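PDB 3R6N: desmoplakin, which probably anchors intermediate filaments at desmosomes; its plakin domain includes a rigid rod of four spectrin repeats with an SH3 domain. Local coordinates for residues P273-R279 against N310-W316; Y119-D123 against H194-N198; I51-R55 against Y78-L82. One frame throughout, in Å; residues are numbered along the deposited sequence.

Interaction 1: residues P273-R279 against N310-W316; sequences PRNPDYR and NNERSKW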
loop_
_atom_site.group_PDB
_atom_site.type_symbol
_atom_site.label_atom_id
_atom_site.label_comp_id
_atom_site.label_asym_id
_atom_site.label_seq_id
_atom_site.Cartn_x
_atom_site.Cartn_y
_atom_site.Cartn_z
ATOM N N PRO A 273 -2.219 5.274 -13.720
ATOM C CA PRO A 273 -1.104 4.987 -14.630
ATOM C C PRO A 273 -0.721 3.508 -14.685
ATOM O O PRO A 273 0.036 3.106 -15.566
ATOM C CB PRO A 273 0.040 5.816 -14.045
ATOM C CG PRO A 273 -0.640 6.932 -13.329
ATOM C CD PRO A 273 -1.874 6.318 -12.739
ATOM N N ARG A 274 -1.240 2.704 -13.768
ATOM C CA ARG A 274 -0.950 1.276 -13.781
ATOM C C ARG A 274 -1.599 0.597 -14.977
ATOM O O ARG A 274 -1.147 -0.465 -15.412
ATOM C CB ARG A 274 -1.402 0.609 -12.485
ATOM C CG ARG A 274 -0.775 1.199 -11.249
ATOM C CD ARG A 274 -0.944 0.290 -10.053
ATOM N NE ARG A 274 -0.119 -0.908 -10.166
ATOM C CZ ARG A 274 1.162 -0.965 -9.818
ATOM N NH1 ARG A 274 1.772 0.107 -9.336
ATOM N NH2 ARG A 274 1.833 -2.098 -9.957
ATOM N N ASN A 275 -2.658 1.213 -15.498
ATOM C CA ASN A 275 -3.345 0.710 -16.684
ATOM C C ASN A 275 -2.612 1.059 -17.970
ATOM O O ASN A 275 -2.142 2.181 -18.140
ATOM C CB ASN A 275 -4.770 1.248 -16.750
ATOM C CG ASN A 275 -5.663 0.657 -15.681
ATOM O OD1 ASN A 275 -5.580 -0.536 -15.377
ATOM N ND2 ASN A 275 -6.524 1.491 -15.098
ATOM N N PRO A 276 -2.532 0.092 -18.891
ATOM C CA PRO A 276 -1.757 0.211 -20.130
ATOM C C PRO A 276 -2.280 1.321 -21.030
ATOM O O PRO A 276 -1.538 1.835 -21.864
ATOM C CB PRO A 276 -1.950 -1.159 -20.796
ATOM C CG PRO A 276 -2.419 -2.076 -19.699
ATOM C CD PRO A 276 -3.206 -1.211 -18.775
ATOM N N ASP A 277 -3.544 1.685 -20.844
ATOM C CA ASP A 277 -4.226 2.640 -21.706
ATOM C C ASP A 277 -4.139 4.091 -21.244
ATOM O O ASP A 277 -4.382 5.009 -22.033
ATOM C CB ASP A 277 -5.715 2.295 -21.790
ATOM C CG ASP A 277 -6.362 2.154 -20.418
ATOM O OD1 ASP A 277 -6.370 1.025 -19.896
ATOM O OD2 ASP A 277 -6.827 3.173 -19.882
ATOM N N TYR A 278 -3.799 4.302 -19.975
ATOM C CA TYR A 278 -3.702 5.646 -19.392
ATOM C C TYR A 278 -2.647 6.480 -20.115
ATOM O O TYR A 278 -1.528 6.026 -20.328
ATOM C CB TYR A 278 -3.383 5.546 -17.892
ATOM C CG TYR A 278 -2.985 6.846 -17.223
ATOM C CD1 TYR A 278 -3.932 7.654 -16.601
ATOM C CD2 TYR A 278 -1.654 7.252 -17.189
ATOM C CE1 TYR A 278 -3.566 8.838 -15.979
ATOM C CE2 TYR A 278 -1.279 8.431 -16.571
ATOM C CZ TYR A 278 -2.236 9.220 -15.968
ATOM O OH TYR A 278 -1.851 10.391 -15.356
ATOM N N ARG A 279 -3.012 7.700 -20.494
ATOM C CA ARG A 279 -2.098 8.588 -21.207
ATOM C C ARG A 279 -1.893 9.903 -20.462
ATOM O O ARG A 279 -2.844 10.500 -19.960
ATOM C CB ARG A 279 -2.608 8.867 -22.624
ATOM C CG ARG A 279 -2.824 7.613 -23.460
ATOM C CD ARG A 279 -1.521 6.852 -23.644
ATOM N NE ARG A 279 -1.731 5.500 -24.154
ATOM C CZ ARG A 279 -0.775 4.582 -24.242
ATOM N NH1 ARG A 279 0.461 4.871 -23.850
ATOM N NH2 ARG A 279 -1.052 3.374 -24.715
ATOM N N ASN A 310 4.000 0.117 -20.504
ATOM C CA ASN A 310 3.207 -0.643 -19.545
ATOM C C ASN A 310 2.024 -1.378 -20.168
ATOM O O ASN A 310 1.025 -1.641 -19.495
ATOM C CB ASN A 310 2.721 0.261 -18.409
ATOM C CG ASN A 310 1.604 1.193 -18.838
ATOM O OD1 ASN A 310 1.571 1.665 -19.977
ATOM N ND2 ASN A 310 0.678 1.464 -17.923
ATOM N N ASN A 311 2.143 -1.711 -21.448
ATOM C CA ASN A 311 1.108 -2.476 -22.132
ATOM C C ASN A 311 0.953 -3.841 -21.489
ATOM O O ASN A 311 -0.134 -4.422 -21.477
ATOM C CB ASN A 311 1.444 -2.632 -23.614
ATOM C CG ASN A 311 1.430 -1.314 -24.355
ATOM O OD1 ASN A 311 0.435 -0.586 -24.317
ATOM N ND2 ASN A 311 2.527 -1.003 -25.047
ATOM N N GLU A 312 2.062 -4.335 -20.949
ATOM C CA GLU A 312 2.090 -5.584 -20.214
ATOM C C GLU A 312 1.722 -5.290 -18.768
ATOM O O GLU A 312 2.410 -4.529 -18.092
ATOM C CB GLU A 312 3.494 -6.181 -20.284
ATOM C CG GLU A 312 3.632 -7.558 -19.663
ATOM C CD GLU A 312 3.206 -8.665 -20.601
ATOM O OE1 GLU A 312 3.344 -8.483 -21.833
ATOM O OE2 GLU A 312 2.728 -9.712 -20.106
ATOM N N ARG A 313 0.639 -5.892 -18.291
ATOM C CA ARG A 313 0.137 -5.595 -16.953
ATOM C C ARG A 313 0.954 -6.275 -15.857
ATOM O O ARG A 313 0.643 -6.148 -14.673
ATOM C CB ARG A 313 -1.336 -5.989 -16.833
ATOM C CG ARG A 313 -2.203 -5.473 -17.968
ATOM C CD ARG A 313 -3.669 -5.814 -17.743
ATOM N NE ARG A 313 -4.312 -4.900 -16.802
ATOM C CZ ARG A 313 -5.173 -3.950 -17.155
ATOM N NH1 ARG A 313 -5.505 -3.792 -18.430
ATOM N NH2 ARG A 313 -5.709 -3.162 -16.231
ATOM N N SER A 314 2.002 -6.989 -16.258
ATOM C CA SER A 314 2.845 -7.718 -15.315
ATOM C C SER A 314 4.328 -7.353 -15.423
ATOM O O SER A 314 5.072 -7.481 -14.452
ATOM C CB SER A 314 2.653 -9.227 -15.484
ATOM O OG SER A 314 2.770 -9.604 -16.843
ATOM N N LYS A 315 4.753 -6.910 -16.604
ATOM C CA LYS A 315 6.121 -6.438 -16.799
ATOM C C LYS A 315 6.146 -5.062 -17.446
ATOM O O LYS A 315 5.568 -4.849 -18.512
ATOM C CB LYS A 315 6.942 -7.424 -17.637
ATOM C CG LYS A 315 7.498 -8.595 -16.842
ATOM C CD LYS A 315 8.679 -9.246 -17.544
ATOM C CE LYS A 315 9.468 -10.131 -16.579
ATOM N NZ LYS A 315 10.858 -10.404 -17.055
ATOM N N TRP A 316 6.822 -4.125 -16.795
ATOM C CA TRP A 316 6.929 -2.773 -17.319
ATOM C C TRP A 316 8.329 -2.491 -17.824
ATOM O O TRP A 316 9.310 -2.865 -17.187
ATOM C CB TRP A 316 6.566 -1.757 -16.241
ATOM C CG TRP A 316 5.128 -1.800 -15.862
ATOM C CD1 TRP A 316 4.135 -2.480 -16.501
ATOM C CD2 TRP A 316 4.513 -1.129 -14.760
ATOM N NE1 TRP A 316 2.940 -2.278 -15.861
ATOM C CE2 TRP A 316 3.144 -1.452 -14.789
ATOM C CE3 TRP A 316 4.987 -0.286 -13.751
ATOM C CZ2 TRP A 316 2.244 -0.965 -13.847
ATOM C CZ3 TRP A 316 4.090 0.195 -12.818
ATOM C CH2 TRP A 316 2.734 -0.145 -12.872
#
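The two loops come closest where Pro276 and Asn311 face each other, their CA atoms 4.4 Å apart. Both belong to the SH3 domain. Residues 273-279 lead toward its strand 285-288. Residues 310-314 join strands 304-309 and 315-319, the place of the n-Src loop in this fold. Asn275 to Tyr278 form a type I beta turn. The carbonyl of Asn275 receives the backbone N of Tyr278 within the turn. It also receives the side-chain amide of Asn310 in a weak hydrogen bond, with Asn310 ND2 2.9 Å from Asn275 O. A chi1 of 74° sets CG of Asn310 between its backbone N and carbonyl carbon, and the amide reaches the turn from there. CB of Asn310 lies over one face of the Trp316 ring, so this residue joins the turn to the start of strand 315-319. Arg274 meets the same ring at its outer end. CH2 of Trp316 stands over the centre of the Arg274 guanidinium, 3.5 Å from CZ of Arg274, with the two planes turned 45° apart. The guanidinium is held there by Leu333 O at NH1 and Ser330 O at NH2. Trp316 is buried, and Arg274 covers part of its ring. On the other side of the turn, Arg313 bends at chi3 and passes across Pro276. CD of Pro276 lies over one face of that guanidinium, 3.5 Å from Arg313 NH1. CB of Pro276 packs 3.6 Å from CA of Asn311.

Interaction 2: residues Y119-D123 against H194-N198; sequences YDWSD and HLKEN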
loop_
_atom_site.group_PDB
_atom_site.type_symbol
_atom_site.label_atom_id
_atom_site.label_comp_id
_atom_site.label_asym_id
_atom_site.label_seq_id
_atom_site.Cartn_x
_atom_site.Cartn_y
_atom_site.Cartn_z
ATOM N N TYR A 119 -1.886 -10.015 -10.842
ATOM C CA TYR A 119 -2.913 -9.284 -10.110
ATOM C C TYR A 119 -3.012 -7.842 -10.591
ATOM O O TYR A 119 -2.015 -7.239 -10.976
ATOM C CB TYR A 119 -2.635 -9.316 -8.608
ATOM C CG TYR A 119 -3.837 -8.965 -7.764
ATOM C CD1 TYR A 119 -4.879 -9.866 -7.605
ATOM C CD2 TYR A 119 -3.927 -7.738 -7.121
ATOM C CE1 TYR A 119 -5.980 -9.558 -6.839
ATOM C CE2 TYR A 119 -5.026 -7.419 -6.348
ATOM C CZ TYR A 119 -6.051 -8.334 -6.211
ATOM O OH TYR A 119 -7.155 -8.029 -5.444
ATOM N N ASP A 120 -4.225 -7.296 -10.566
ATOM C CA ASP A 120 -4.476 -5.923 -11.002
ATOM C C ASP A 120 -4.544 -4.967 -9.808
ATOM O O ASP A 120 -5.422 -5.094 -8.956
ATOM C CB ASP A 120 -5.776 -5.863 -11.810
ATOM C CG ASP A 120 -6.092 -4.469 -12.312
ATOM O OD1 ASP A 120 -5.156 -3.647 -12.416
ATOM O OD2 ASP A 120 -7.279 -4.199 -12.609
ATOM N N TRP A 121 -3.616 -4.014 -9.750
ATOM C CA TRP A 121 -3.549 -3.074 -8.629
ATOM C C TRP A 121 -3.961 -1.655 -9.010
ATOM O O TRP A 121 -3.729 -0.707 -8.253
ATOM C CB TRP A 121 -2.145 -3.035 -8.025
ATOM C CG TRP A 121 -1.770 -4.266 -7.271
ATOM C CD1 TRP A 121 -0.880 -5.226 -7.659
ATOM C CD2 TRP A 121 -2.267 -4.675 -5.991
ATOM N NE1 TRP A 121 -0.794 -6.207 -6.700
ATOM C CE2 TRP A 121 -1.637 -5.893 -5.667
ATOM C CE3 TRP A 121 -3.186 -4.130 -5.087
ATOM C CZ2 TRP A 121 -1.897 -6.574 -4.484
ATOM C CZ3 TRP A 121 -3.441 -4.813 -3.909
ATOM C CH2 TRP A 121 -2.799 -6.022 -3.620
ATOM N N SER A 122 -4.566 -1.509 -10.183
ATOM C CA SER A 122 -5.027 -0.207 -10.649
ATOM C C SER A 122 -6.250 0.244 -9.859
ATOM O O SER A 122 -6.617 -0.367 -8.853
ATOM C CB SER A 122 -5.405 -0.275 -12.124
ATOM O OG SER A 122 -6.490 -1.162 -12.331
ATOM N N ASP A 123 -6.874 1.322 -10.321
ATOM C CA ASP A 123 -8.091 1.830 -9.701
ATOM C C ASP A 123 -9.318 0.983 -10.029
ATOM O O ASP A 123 -10.318 1.030 -9.315
ATOM C CB ASP A 123 -8.326 3.284 -10.111
ATOM C CG ASP A 123 -8.538 3.444 -11.607
ATOM O OD1 ASP A 123 -9.421 4.239 -12.005
ATOM O OD2 ASP A 123 -7.822 2.777 -12.388
ATOM N N HIS A 194 0.914 -2.352 -1.255
ATOM C CA HIS A 194 -0.178 -2.019 -2.160
ATOM C C HIS A 194 -1.477 -1.991 -1.373
ATOM O O HIS A 194 -2.222 -1.014 -1.420
ATOM C CB HIS A 194 -0.274 -3.017 -3.317
ATOM C CG HIS A 194 0.802 -2.857 -4.344
ATOM N ND1 HIS A 194 1.116 -1.638 -4.910
ATOM C CD2 HIS A 194 1.635 -3.759 -4.914
ATOM C CE1 HIS A 194 2.098 -1.798 -5.779
ATOM N NE2 HIS A 194 2.432 -3.076 -5.801
ATOM N N LEU A 195 -1.732 -3.066 -0.635
ATOM C CA LEU A 195 -2.929 -3.161 0.190
ATOM C C LEU A 195 -3.137 -1.919 1.056
ATOM O O LEU A 195 -4.263 -1.464 1.237
ATOM C CB LEU A 195 -2.877 -4.413 1.070
ATOM C CG LEU A 195 -3.159 -5.747 0.379
ATOM C CD1 LEU A 195 -3.123 -6.880 1.386
ATOM C CD2 LEU A 195 -4.502 -5.702 -0.334
ATOM N N LYS A 196 -2.047 -1.377 1.583
ATOM C CA LYS A 196 -2.114 -0.205 2.448
ATOM C C LYS A 196 -2.407 1.076 1.657
ATOM O O LYS A 196 -3.355 1.798 1.960
ATOM C CB LYS A 196 -0.810 -0.059 3.235
ATOM C CG LYS A 196 -0.790 1.099 4.216
ATOM C CD LYS A 196 0.600 1.291 4.809
ATOM C CE LYS A 196 1.620 1.661 3.736
ATOM N NZ LYS A 196 3.025 1.627 4.246
ATOM N N GLU A 197 -1.585 1.350 0.648
ATOM C CA GLU A 197 -1.738 2.554 -0.163
ATOM C C GLU A 197 -3.052 2.543 -0.930
ATOM O O GLU A 197 -3.762 3.546 -0.980
ATOM C CB GLU A 197 -0.569 2.705 -1.139
ATOM C CG GLU A 197 0.796 2.828 -0.481
ATOM C CD GLU A 197 0.930 4.075 0.373
ATOM O OE1 GLU A 197 1.824 4.901 0.088
ATOM O OE2 GLU A 197 0.147 4.226 1.336
ATOM N N ASN A 198 -3.369 1.407 -1.536
ATOM C CA ASN A 198 -4.620 1.264 -2.264
ATOM C C ASN A 198 -5.836 1.432 -1.355
ATOM O O ASN A 198 -6.852 1.994 -1.764
ATOM C CB ASN A 198 -4.675 -0.071 -3.010
ATOM C CG ASN A 198 -3.925 -0.030 -4.331
ATOM O OD1 ASN A 198 -2.873 0.599 -4.440
ATOM N ND2 ASN A 198 -4.474 -0.690 -5.345
#
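The carbonyl of Trp121 is bonded by the side chain of Asn198, with Asn198 ND2 3.0 Å from Trp121 O. The bond is fairly straight, at 162° about the hydrogen. Trp121 O lies in the amide plane of Asn198, but the donor sits above the carbonyl plane. This ties the loop between helices 68-117 and 130-161 to helix 167-225. An Asx turn shapes the loop. Asp120 OD1 accepts from both the backbone N and OG of Ser122, which come from the same face of the carboxylate. With chi1 at -71°, CG of Trp121 lies opposite its carbonyl carbon, and the indole reaches the helix. CD2 of Tyr119 is over one face and CB of His194 over the other. That CB makes a CH-pi contact 3.6 Å from the centroid of the six-membered ring of Trp121. The His194 ring continues over the five-membered ring in a face-to-face stack, with centroids 4.3 Å apart and planes at 26°. At the rim of the indole, CD2 of Leu195 sits 3.7 Å from CH2 of Trp121. ND2 of Asn198 also lies at this edge, next to CE3. The far end of the His194 ring bonds through NE2 to Val331 O of the SH3 domain. That bond suggests that NE2 carries a proton. One imidazole thus both stacks on the loop's indole and bonds to the SH3 domain.

Interaction 3: residues I51-R55 against Y78-L82; sequences IGDYR and YENLL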
loop_
_atom_site.group_PDB
_atom_site.type_symbol
_atom_site.label_atom_id
_atom_site.label_comp_id
_atom_site.label_asym_id
_atom_site.label_seq_id
_atom_site.Cartn_x
_atom_site.Cartn_y
_atom_site.Cartn_z
ATOM N N ILE A 51 25.431 -58.512 -11.172
ATOM C CA ILE A 51 26.576 -58.884 -10.355
ATOM C C ILE A 51 26.122 -59.623 -9.100
ATOM O O ILE A 51 26.892 -60.364 -8.490
ATOM C CB ILE A 51 27.423 -57.662 -9.950
ATOM C CG1 ILE A 51 26.826 -56.976 -8.724
ATOM C CG2 ILE A 51 27.570 -56.692 -11.115
ATOM C CD1 ILE A 51 27.729 -55.918 -8.143
ATOM N N GLY A 52 24.871 -59.409 -8.713
ATOM C CA GLY A 52 24.293 -60.152 -7.611
ATOM C C GLY A 52 24.174 -61.611 -7.999
ATOM O O GLY A 52 24.383 -62.506 -7.181
ATOM N N ASP A 53 23.842 -61.849 -9.264
ATOM C CA ASP A 53 23.732 -63.202 -9.789
ATOM C C ASP A 53 25.106 -63.798 -10.047
ATOM O O ASP A 53 25.262 -65.016 -10.135
ATOM C CB ASP A 53 22.912 -63.214 -11.078
ATOM C CG ASP A 53 21.425 -63.100 -10.822
ATOM O OD1 ASP A 53 21.029 -62.302 -9.944
ATOM O OD2 ASP A 53 20.650 -63.815 -11.493
ATOM N N TYR A 54 26.104 -62.931 -10.158
ATOM C CA TYR A 54 27.458 -63.366 -10.472
ATOM C C TYR A 54 28.143 -64.041 -9.287
ATOM O O TYR A 54 29.191 -64.661 -9.445
ATOM C CB TYR A 54 28.293 -62.182 -10.947
ATOM C CG TYR A 54 29.587 -62.573 -11.612
ATOM C CD1 TYR A 54 29.596 -63.081 -12.904
ATOM C CD2 TYR A 54 30.803 -62.424 -10.956
ATOM C CE1 TYR A 54 30.776 -63.436 -13.523
ATOM C CE2 TYR A 54 31.994 -62.776 -11.568
ATOM C CZ TYR A 54 31.974 -63.282 -12.853
ATOM O OH TYR A 54 33.150 -63.634 -13.474
ATOM N N ARG A 55 27.551 -63.918 -8.105
ATOM C CA ARG A 55 28.131 -64.518 -6.910
ATOM C C ARG A 55 28.262 -66.025 -7.067
ATOM O O ARG A 55 29.234 -66.624 -6.606
ATOM C CB ARG A 55 27.300 -64.193 -5.668
ATOM C CG ARG A 55 27.881 -64.764 -4.385
ATOM C CD ARG A 55 27.951 -63.717 -3.282
ATOM N NE ARG A 55 29.084 -63.951 -2.388
ATOM C CZ ARG A 55 29.407 -63.167 -1.362
ATOM N NH1 ARG A 55 28.683 -62.089 -1.087
ATOM N NH2 ARG A 55 30.457 -63.464 -0.609
ATOM N N TYR A 78 35.282 -58.871 -5.626
ATOM C CA TYR A 78 33.840 -59.025 -5.723
ATOM C C TYR A 78 33.118 -58.328 -4.573
ATOM O O TYR A 78 32.126 -57.628 -4.788
ATOM C CB TYR A 78 33.445 -60.501 -5.783
ATOM C CG TYR A 78 31.953 -60.695 -5.875
ATOM C CD1 TYR A 78 31.304 -60.681 -7.099
ATOM C CD2 TYR A 78 31.189 -60.869 -4.732
ATOM C CE1 TYR A 78 29.936 -60.847 -7.183
ATOM C CE2 TYR A 78 29.822 -61.035 -4.804
ATOM C CZ TYR A 78 29.198 -61.024 -6.030
ATOM O OH TYR A 78 27.832 -61.189 -6.097
ATOM N N GLU A 79 33.615 -58.520 -3.355
ATOM C CA GLU A 79 32.994 -57.924 -2.178
ATOM C C GLU A 79 33.084 -56.405 -2.242
ATOM O O GLU A 79 32.255 -55.697 -1.672
ATOM C CB GLU A 79 33.651 -58.444 -0.897
ATOM C CG GLU A 79 32.668 -58.736 0.229
ATOM C CD GLU A 79 31.758 -59.912 -0.086
ATOM O OE1 GLU A 79 32.241 -60.883 -0.707
ATOM O OE2 GLU A 79 30.564 -59.865 0.282
ATOM N N ASN A 80 34.102 -55.916 -2.946
ATOM C CA ASN A 80 34.313 -54.486 -3.130
ATOM C C ASN A 80 33.340 -53.913 -4.159
ATOM O O ASN A 80 32.765 -52.845 -3.954
ATOM C CB ASN A 80 35.764 -54.217 -3.544
ATOM C CG ASN A 80 36.141 -52.749 -3.459
ATOM O OD1 ASN A 80 35.495 -51.893 -4.064
ATOM N ND2 ASN A 80 37.195 -52.451 -2.704
ATOM N N LEU A 81 33.155 -54.641 -5.258
ATOM C CA LEU A 81 32.202 -54.271 -6.302
ATOM C C LEU A 81 30.793 -54.278 -5.734
ATOM O O LEU A 81 30.051 -53.310 -5.864
ATOM C CB LEU A 81 32.273 -55.268 -7.461
ATOM C CG LEU A 81 31.856 -54.842 -8.872
ATOM C CD1 LEU A 81 31.516 -56.071 -9.699
ATOM C CD2 LEU A 81 30.682 -53.885 -8.848
ATOM N N LEU A 82 30.433 -55.388 -5.103
ATOM C CA LEU A 82 29.099 -55.557 -4.552
ATOM C C LEU A 82 28.727 -54.424 -3.604
ATOM O O LEU A 82 27.586 -53.967 -3.596
ATOM C CB LEU A 82 28.993 -56.902 -3.834
ATOM C CG LEU A 82 27.578 -57.320 -3.444
ATOM C CD1 LEU A 82 26.641 -57.175 -4.633
ATOM C CD2 LEU A 82 27.578 -58.743 -2.926
#
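Tyr78 is a knob that fits into a hole made by Ile51, Gly52, Tyr54 and Arg55. Helices 34-64 and 68-117 follow each other as an antiparallel hairpin, as expected in the helical bundle of a spectrin-repeat rod. Their short segments cross at -151°, with axes 10.7 Å apart. The side chain of Tyr78 leaves its helix with CG anti to the backbone N (chi1 180°), and the phenol runs across to the other helix. There Tyr78 OH donates a hydrogen bond of 2.7 Å to Ile51 O. The hydroxyl is tilted 21° from the carbonyl plane. Arg55 crosses the phenol at about a right angle. Its CD is 3.6 Å from CE2 of Tyr78, and Tyr78 CE2 also lies over one face of the Arg55 guanidinium. On the other side of Tyr78, CE1 meets the edge of the Tyr54 ring. An apolar patch lies beside the phenol. CD1 of Ile51 packs against CD2 of Leu81 at 3.7 Å and against CD1 of Leu82 at 3.9 Å. Helix 5-24 backs the pair: Trp17 stacks on Tyr54 and touches Ile51, while Met18 touches Tyr78. Farther out the contact is ionic. Across the helices Arg55 pairs with Glu79. Its stronger partner is Glu75, which forms a salt bridge to NH2 and lies close to Glu79. The guanidinium probably offsets the repulsion between these two carboxylates. Toward Glu79 it uses both terminal nitrogens, with Arg55 NH2 3.1 Å from Glu79 OE1 and Arg55 NH1 3.2 Å from Glu79 OE2, met on its syn lone pair.

Along the chain the contacts close in the order interaction 3, interaction 2, interaction 1, none enclosing another. Helix 68-117 spans the long gap: it carries residues 78-82 near one end of the rod and runs into the loop with residues 119-123. The centre of interaction 3 lies about 66 Å from the centres of the other two. Interactions 1 and 2 are neighbours, with centres about 14 Å apart, and they touch: Asn275 lies against Ser122 and Asp123, and Arg274 against Trp121. One loop thus sits between helix 167-225 and the SH3 domain. This arrangement is consistent with an SH3 domain packed against the rod through this loop.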